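Local coordinates for protein gamma-glutamyl-gamma-aminobutyraldehyde dehydrogenase (Burkholderia cenocepacia, PDB 4LIH) that probably oxidises aldehydes, gamma-glutamyl-gamma-aminobutyraldehyde among them, to carboxylic acids with NAD(P)+ as the electron acceptor, as a member of the aldehyde dehydrogenase family, at residues Val59-Val71 with Val228-His241. Sequence-based numbering, arbitrary orientation.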
ATOM      1  N   VAL A  59     -27.561 -15.931  34.577  1.00 14.56           N
ATOM      2  CA  VAL A  59     -27.159 -15.875  33.191  1.00 13.89           C
ATOM      3  C   VAL A  59     -27.027 -17.293  32.646  1.00 13.44           C
ATOM      4  O   VAL A  59     -26.649 -18.210  33.356  1.00 13.21           O
ATOM      5  CB  VAL A  59     -25.843 -15.091  33.067  1.00 13.87           C
ATOM      6  CG1 VAL A  59     -25.213 -15.211  31.667  1.00 13.99           C
ATOM      7  CG2 VAL A  59     -26.100 -13.633  33.459  1.00 13.84           C
ATOM      8  N   ALA A  60     -27.389 -17.470  31.395  1.00 13.23           N
ATOM      9  CA  ALA A  60     -27.305 -18.781  30.756  1.00 13.32           C
ATOM     10  C   ALA A  60     -25.910 -19.395  30.959  1.00 13.06           C
ATOM     11  O   ALA A  60     -24.948 -18.765  30.686  1.00 12.98           O
ATOM     12  CB  ALA A  60     -27.620 -18.655  29.279  1.00 13.25           C
ATOM     13  N   ASP A  61     -25.846 -20.640  31.420  1.00 13.36           N
ATOM     14  CA  ASP A  61     -24.590 -21.368  31.501  1.00 13.25           C
ATOM     15  C   ASP A  61     -24.474 -22.406  30.369  1.00 13.33           C
ATOM     16  O   ASP A  61     -24.887 -23.579  30.525  1.00 12.94           O
ATOM     17  CB  ASP A  61     -24.456 -22.040  32.853  1.00 13.26           C
ATOM     18  CG  ASP A  61     -23.126 -22.732  33.002  1.00 13.33           C
ATOM     19  OD1 ASP A  61     -22.085 -22.090  32.747  1.00 12.65           O
ATOM     20  OD2 ASP A  61     -23.140 -23.913  33.365  1.00 13.50           O
ATOM     21  N   CYS A  62     -23.889 -21.982  29.235  1.00 12.93           N
ATOM     22  CA  CYS A  62     -23.908 -22.817  28.052  1.00 13.24           C
ATOM     23  C   CYS A  62     -22.964 -23.989  28.079  1.00 13.63           C
ATOM     24  O   CYS A  62     -21.869 -23.952  28.639  1.00 13.68           O
ATOM     25  CB  CYS A  62     -23.700 -21.992  26.767  1.00 13.03           C
ATOM     26  SG  CYS A  62     -25.079 -20.848  26.496  1.00 13.10           S
ATOM     27  N   GLY A  63     -23.417 -25.053  27.448  1.00 14.73           N
ATOM     28  CA  GLY A  63     -22.605 -26.235  27.242  1.00 15.61           C
ATOM     29  C   GLY A  63     -22.605 -26.601  25.778  1.00 16.55           C
ATOM     30  O   GLY A  63     -22.825 -25.754  24.900  1.00 16.16           O
ATOM     31  N   GLU A  64     -22.321 -27.872  25.500  1.00 17.75           N
ATOM     32  CA  GLU A  64     -22.152 -28.299  24.126  1.00 18.53           C
ATOM     33  C   GLU A  64     -23.386 -28.142  23.246  1.00 17.56           C
ATOM     34  O   GLU A  64     -23.270 -27.745  22.079  1.00 17.18           O
ATOM     35  CB  GLU A  64     -21.578 -29.727  24.067  1.00 20.71           C
ATOM     36  CG  GLU A  64     -20.943 -30.001  22.728  1.00 23.20           C
ATOM     37  CD  GLU A  64     -20.150 -31.275  22.668  1.00 26.52           C
ATOM     38  OE1 GLU A  64     -19.543 -31.699  23.697  1.00 27.14           O
ATOM     39  OE2 GLU A  64     -20.151 -31.845  21.553  1.00 29.69           O
ATOM     40  N   ALA A  65     -24.583 -28.389  23.756  1.00 17.17           N
ATOM     41  CA  ALA A  65     -25.739 -28.279  22.872  1.00 16.99           C
ATOM     42  C   ALA A  65     -25.810 -26.864  22.344  1.00 16.24           C
ATOM     43  O   ALA A  65     -26.038 -26.640  21.154  1.00 15.99           O
ATOM     44  CB  ALA A  65     -27.046 -28.643  23.577  1.00 17.68           C
ATOM     45  N   ASP A  66     -25.598 -25.909  23.242  1.00 15.39           N
ATOM     46  CA  ASP A  66     -25.720 -24.485  22.893  1.00 15.24           C
ATOM     47  C   ASP A  66     -24.590 -23.968  22.011  1.00 14.15           C
ATOM     48  O   ASP A  66     -24.840 -23.205  21.089  1.00 13.70           O
ATOM     49  CB  ASP A  66     -25.812 -23.625  24.155  1.00 15.48           C
ATOM     50  CG  ASP A  66     -26.790 -24.187  25.177  1.00 16.37           C
ATOM     51  OD1 ASP A  66     -27.971 -24.064  24.954  1.00 18.18           O
ATOM     52  OD2 ASP A  66     -26.376 -24.784  26.191  1.00 17.68           O
ATOM     53  N   VAL A  67     -23.351 -24.356  22.317  1.00 13.63           N
ATOM     54  CA  VAL A  67     -22.207 -24.032  21.440  1.00 13.10           C
ATOM     55  C   VAL A  67     -22.515 -24.600  20.054  1.00 13.16           C
ATOM     56  O   VAL A  67     -22.382 -23.889  19.053  1.00 12.59           O
ATOM     57  CB  VAL A  67     -20.884 -24.610  21.949  1.00 13.02           C
ATOM     58  CG1 VAL A  67     -19.807 -24.548  20.866  1.00 12.93           C
ATOM     59  CG2 VAL A  67     -20.422 -23.836  23.184  1.00 13.04           C
ATOM     60  N   ASN A  68     -22.979 -25.855  19.989  1.00 12.95           N
ATOM     61  CA  ASN A  68     -23.253 -26.450  18.689  1.00 13.06           C
ATOM     62  C   ASN A  68     -24.356 -25.721  17.925  1.00 12.87           C
ATOM     63  O   ASN A  68     -24.227 -25.534  16.721  1.00 13.04           O
ATOM     64  CB  ASN A  68     -23.601 -27.930  18.789  1.00 13.46           C
ATOM     65  CG  ASN A  68     -22.393 -28.815  18.968  1.00 13.79           C
ATOM     66  OD1 ASN A  68     -21.222 -28.426  18.776  1.00 13.39           O
ATOM     67  ND2 ASN A  68     -22.682 -30.049  19.349  1.00 14.08           N
ATOM     68  N   ALA A  69     -25.423 -25.288  18.620  1.00 12.65           N
ATOM     69  CA  ALA A  69     -26.468 -24.507  17.970  1.00 12.45           C
ATOM     70  C   ALA A  69     -25.931 -23.173  17.383  1.00 12.09           C
ATOM     71  O   ALA A  69     -26.282 -22.799  16.236  1.00 11.97           O
ATOM     72  CB  ALA A  69     -27.607 -24.237  18.936  1.00 12.64           C
ATOM     73  N   ALA A  70     -25.063 -22.495  18.160  1.00 11.50           N
ATOM     74  CA  ALA A  70     -24.465 -21.212  17.769  1.00 11.11           C
ATOM     75  C   ALA A  70     -23.564 -21.397  16.559  1.00 10.76           C
ATOM     76  O   ALA A  70     -23.678 -20.680  15.595  1.00 10.54           O
ATOM     77  CB  ALA A  70     -23.679 -20.617  18.922  1.00 11.07           C
ATOM     78  N   VAL A  71     -22.699 -22.412  16.599  1.00 10.62           N
ATOM     79  CA  VAL A  71     -21.802 -22.703  15.508  1.00 10.55           C
ATOM     80  C   VAL A  71     -22.524 -23.104  14.216  1.00 10.63           C
ATOM     81  O   VAL A  71     -22.130 -22.679  13.129  1.00 10.48           O
ATOM     82  CB  VAL A  71     -20.747 -23.768  15.912  1.00 10.50           C
ATOM     83  CG1 VAL A  71     -20.003 -24.269  14.690  1.00 10.57           C
ATOM     84  CG2 VAL A  71     -19.779 -23.201  16.948  1.00 10.36           C
ATOM     85  N   VAL A 228     -22.604 -16.690  23.594  1.00 10.27           N
ATOM     86  CA  VAL A 228     -22.764 -17.918  24.362  1.00 10.47           C
ATOM     87  C   VAL A 228     -22.090 -17.757  25.725  1.00 10.47           C
ATOM     88  O   VAL A 228     -20.904 -18.071  25.885  1.00 10.07           O
ATOM     89  CB  VAL A 228     -22.154 -19.118  23.603  1.00 10.63           C
ATOM     90  CG1 VAL A 228     -22.241 -20.412  24.386  1.00 10.96           C
ATOM     91  CG2 VAL A 228     -22.842 -19.258  22.274  1.00 10.73           C
ATOM     92  N   PRO A 229     -22.858 -17.278  26.713  1.00 10.45           N
ATOM     93  CA  PRO A 229     -22.293 -17.144  28.062  1.00 10.60           C
ATOM     94  C   PRO A 229     -22.016 -18.510  28.716  1.00 10.83           C
ATOM     95  O   PRO A 229     -22.617 -19.518  28.308  1.00 10.42           O
ATOM     96  CB  PRO A 229     -23.360 -16.354  28.836  1.00 10.59           C
ATOM     97  CG  PRO A 229     -24.488 -16.106  27.917  1.00 10.64           C
ATOM     98  CD  PRO A 229     -24.250 -16.816  26.622  1.00 10.66           C
ATOM     99  N   GLY A 230     -21.114 -18.510  29.715  1.00 11.35           N
ATOM    100  CA  GLY A 230     -20.725 -19.734  30.448  1.00 12.03           C
ATOM    101  C   GLY A 230     -19.291 -19.656  30.933  1.00 12.87           C
ATOM    102  O   GLY A 230     -18.651 -18.594  30.848  1.00 13.22           O
ATOM    103  N   ALA A 231     -18.772 -20.780  31.408  1.00 13.96           N
ATOM    104  CA  ALA A 231     -17.451 -20.849  31.992  1.00 15.07           C
ATOM    105  C   ALA A 231     -16.415 -21.394  30.976  1.00 16.24           C
ATOM    106  O   ALA A 231     -16.449 -21.052  29.801  1.00 15.98           O
ATOM    107  CB  ALA A 231     -17.492 -21.683  33.280  1.00 15.38           C
ATOM    108  N   GLY A 232     -15.484 -22.226  31.435  1.00 18.08           N
ATOM    109  CA  GLY A 232     -14.431 -22.789  30.571  1.00 18.58           C
ATOM    110  C   GLY A 232     -14.900 -23.705  29.455  1.00 19.51           C
ATOM    111  O   GLY A 232     -14.305 -23.698  28.363  1.00 21.31           O
ATOM    112  N   GLU A 233     -15.926 -24.519  29.701  1.00 18.94           N
ATOM    113  CA  GLU A 233     -16.309 -25.538  28.731  1.00 19.31           C
ATOM    114  C   GLU A 233     -16.631 -24.978  27.339  1.00 18.31           C
ATOM    115  O   GLU A 233     -16.123 -25.496  26.367  1.00 17.99           O
ATOM    116  CB  GLU A 233     -17.467 -26.397  29.251  1.00 20.75           C
ATOM    117  CG  GLU A 233     -17.985 -27.489  28.307  1.00 21.44           C
ATOM    118  CD  GLU A 233     -17.103 -28.728  28.264  1.00 22.26           C
ATOM    119  OE1 GLU A 233     -16.063 -28.763  28.969  1.00 23.25           O
ATOM    120  OE2 GLU A 233     -17.441 -29.690  27.514  1.00 23.25           O
ATOM    121  N   PRO A 234     -17.451 -23.907  27.240  1.00 16.81           N
ATOM    122  CA  PRO A 234     -17.791 -23.469  25.875  1.00 16.32           C
ATOM    123  C   PRO A 234     -16.587 -22.924  25.089  1.00 16.17           C
ATOM    124  O   PRO A 234     -16.494 -23.174  23.881  1.00 15.99           O
ATOM    125  CB  PRO A 234     -18.924 -22.448  26.074  1.00 16.42           C
ATOM    126  CG  PRO A 234     -19.053 -22.225  27.520  1.00 16.39           C
ATOM    127  CD  PRO A 234     -18.203 -23.208  28.278  1.00 16.50           C
ATOM    128  N   GLY A 235     -15.644 -22.292  25.772  1.00 16.03           N
ATOM    129  CA  GLY A 235     -14.338 -21.938  25.177  1.00 16.98           C
ATOM    130  C   GLY A 235     -13.495 -23.106  24.659  1.00 17.71           C
ATOM    131  O   GLY A 235     -12.995 -23.060  23.539  1.00 18.48           O
ATOM    132  N   LYS A 236     -13.384 -24.185  25.434  1.00 18.45           N
ATOM    133  CA  LYS A 236     -12.839 -25.463  24.943  1.00 18.85           C
ATOM    134  C   LYS A 236     -13.520 -25.944  23.703  1.00 17.99           C
ATOM    135  O   LYS A 236     -12.874 -26.342  22.742  1.00 17.99           O
ATOM    136  CB  LYS A 236     -13.008 -26.615  25.961  1.00 19.74           C
ATOM    137  CG  LYS A 236     -12.203 -26.424  27.225  1.00 21.39           C
ATOM    138  CD  LYS A 236     -12.495 -27.511  28.259  1.00 21.56           C
ATOM    139  CE  LYS A 236     -11.766 -27.190  29.553  1.00 21.81           C
ATOM    140  NZ  LYS A 236     -11.738 -28.324  30.528  1.00 21.98           N
ATOM    141  N   LEU A 237     -14.849 -25.978  23.747  1.00 16.26           N
ATOM    142  CA  LEU A 237     -15.595 -26.627  22.710  1.00 15.34           C
ATOM    143  C   LEU A 237     -15.444 -25.825  21.433  1.00 14.02           C
ATOM    144  O   LEU A 237     -15.422 -26.387  20.369  1.00 13.64           O
ATOM    145  CB  LEU A 237     -17.069 -26.800  23.110  1.00 15.52           C
ATOM    146  CG  LEU A 237     -17.379 -27.792  24.266  1.00 15.79           C
ATOM    147  CD1 LEU A 237     -18.812 -27.579  24.732  1.00 15.92           C
ATOM    148  CD2 LEU A 237     -17.205 -29.255  23.886  1.00 15.76           C
ATOM    149  N   LEU A 238     -15.349 -24.513  21.546  1.00 13.69           N
ATOM    150  CA  LEU A 238     -15.114 -23.677  20.364  1.00 13.57           C
ATOM    151  C   LEU A 238     -13.689 -23.884  19.797  1.00 13.58           C
ATOM    152  O   LEU A 238     -13.496 -23.894  18.592  1.00 12.92           O
ATOM    153  CB  LEU A 238     -15.398 -22.198  20.668  1.00 13.47           C
ATOM    154  CG  LEU A 238     -16.877 -21.822  20.850  1.00 13.28           C
ATOM    155  CD1 LEU A 238     -17.084 -20.445  21.485  1.00 13.21           C
ATOM    156  CD2 LEU A 238     -17.618 -21.865  19.532  1.00 13.59           C
ATOM    157  N   ALA A 239     -12.698 -24.084  20.663  1.00 14.00           N
ATOM    158  CA  ALA A 239     -11.365 -24.342  20.177  1.00 14.15           C
ATOM    159  C   ALA A 239     -11.268 -25.706  19.509  1.00 14.46           C
ATOM    160  O   ALA A 239     -10.514 -25.878  18.535  1.00 14.61           O
ATOM    161  CB  ALA A 239     -10.331 -24.141  21.282  1.00 14.17           C
ATOM    162  N   LEU A 240     -12.091 -26.654  19.947  1.00 14.16           N
ATOM    163  CA  LEU A 240     -12.114 -28.009  19.366  1.00 14.32           C
ATOM    164  C   LEU A 240     -13.037 -28.179  18.165  1.00 14.29           C
ATOM    165  O   LEU A 240     -12.942 -29.173  17.443  1.00 14.70           O
ATOM    166  CB  LEU A 240     -12.547 -29.048  20.431  1.00 14.56           C
ATOM    167  CG  LEU A 240     -11.528 -29.277  21.536  1.00 14.96           C
ATOM    168  CD1 LEU A 240     -12.166 -29.881  22.789  1.00 15.18           C
ATOM    169  CD2 LEU A 240     -10.419 -30.181  20.980  1.00 14.82           C
ATOM    170  N   HIS A 241     -13.931 -27.215  17.931  1.00 14.19           N
ATOM    171  CA  HIS A 241     -15.019 -27.432  17.009  1.00 13.90           C
ATOM    172  C   HIS A 241     -14.577 -27.625  15.570  1.00 13.86           C
ATOM    173  O   HIS A 241     -13.791 -26.851  15.019  1.00 12.90           O
ATOM    174  CB  HIS A 241     -16.077 -26.319  17.090  1.00 14.07           C
ATOM    175  CG  HIS A 241     -17.451 -26.785  16.726  1.00 14.43           C
ATOM    176  ND1 HIS A 241     -17.798 -27.118  15.448  1.00 14.81           N
ATOM    177  CD2 HIS A 241     -18.550 -27.047  17.484  1.00 14.87           C
ATOM    178  CE1 HIS A 241     -19.053 -27.535  15.413  1.00 15.07           C
ATOM    179  NE2 HIS A 241     -19.531 -27.489  16.638  1.00 14.71           N
TER
HETATM  180  O   HOH W   1     -20.464 -23.184  30.856  1.00 13.04           O
HETATM  181  O   HOH W   2     -19.476 -31.283  26.644  1.00  9.55           O
HETATM  182  O   HOH W   3     -22.494 -27.376  15.427  1.00 16.52           O
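V67, on the first turns of helix 64-80, packs against P234, L237 and L238 of helix 232-240, a helix of the Rossmann-like coenzyme-binding domain of aldehyde dehydrogenases. The axes of helical segments 64-71 and 232-240 approach to 9.7 Å at 45°. With CG1 anti to the backbone N (chi1 166°), V67 splits its branches: CG1 meets L238 CD2, while CG2 rests on P234 CB at 3.5 Å. L237 crosses the E64 chain at about a right angle, CD1 against CB and CD2 3.4 Å from E64 OE1. V228 reaches A70 with CG2 and presses CG1 tightly to 3.2 Å from C62 CB; A70, V228 and L238 also touch V197 of strand 195-199. V59 CG1 lies against the P229 ring.

At the loop, C62 N donates to P229 O (2.9 Å). One water donates to D61 OD1 and C62 O and accepts from A231 N, while D61 OD2 forms a salt bridge with R43. A second donates to both E64 OE1 and E233 OE2, which probably eases the repulsion between the two carboxylates.

At the other end, V71 CG1 sits over one H241 ring face in a CH-pi contact, 3.7 Å from the ring centroid. At the ring edge, H241 NE2 gives a weak bond to a water on N68 O and donates to N68 OD1 (2.9 Å) through a bent bond of 130°, from above the amide plane.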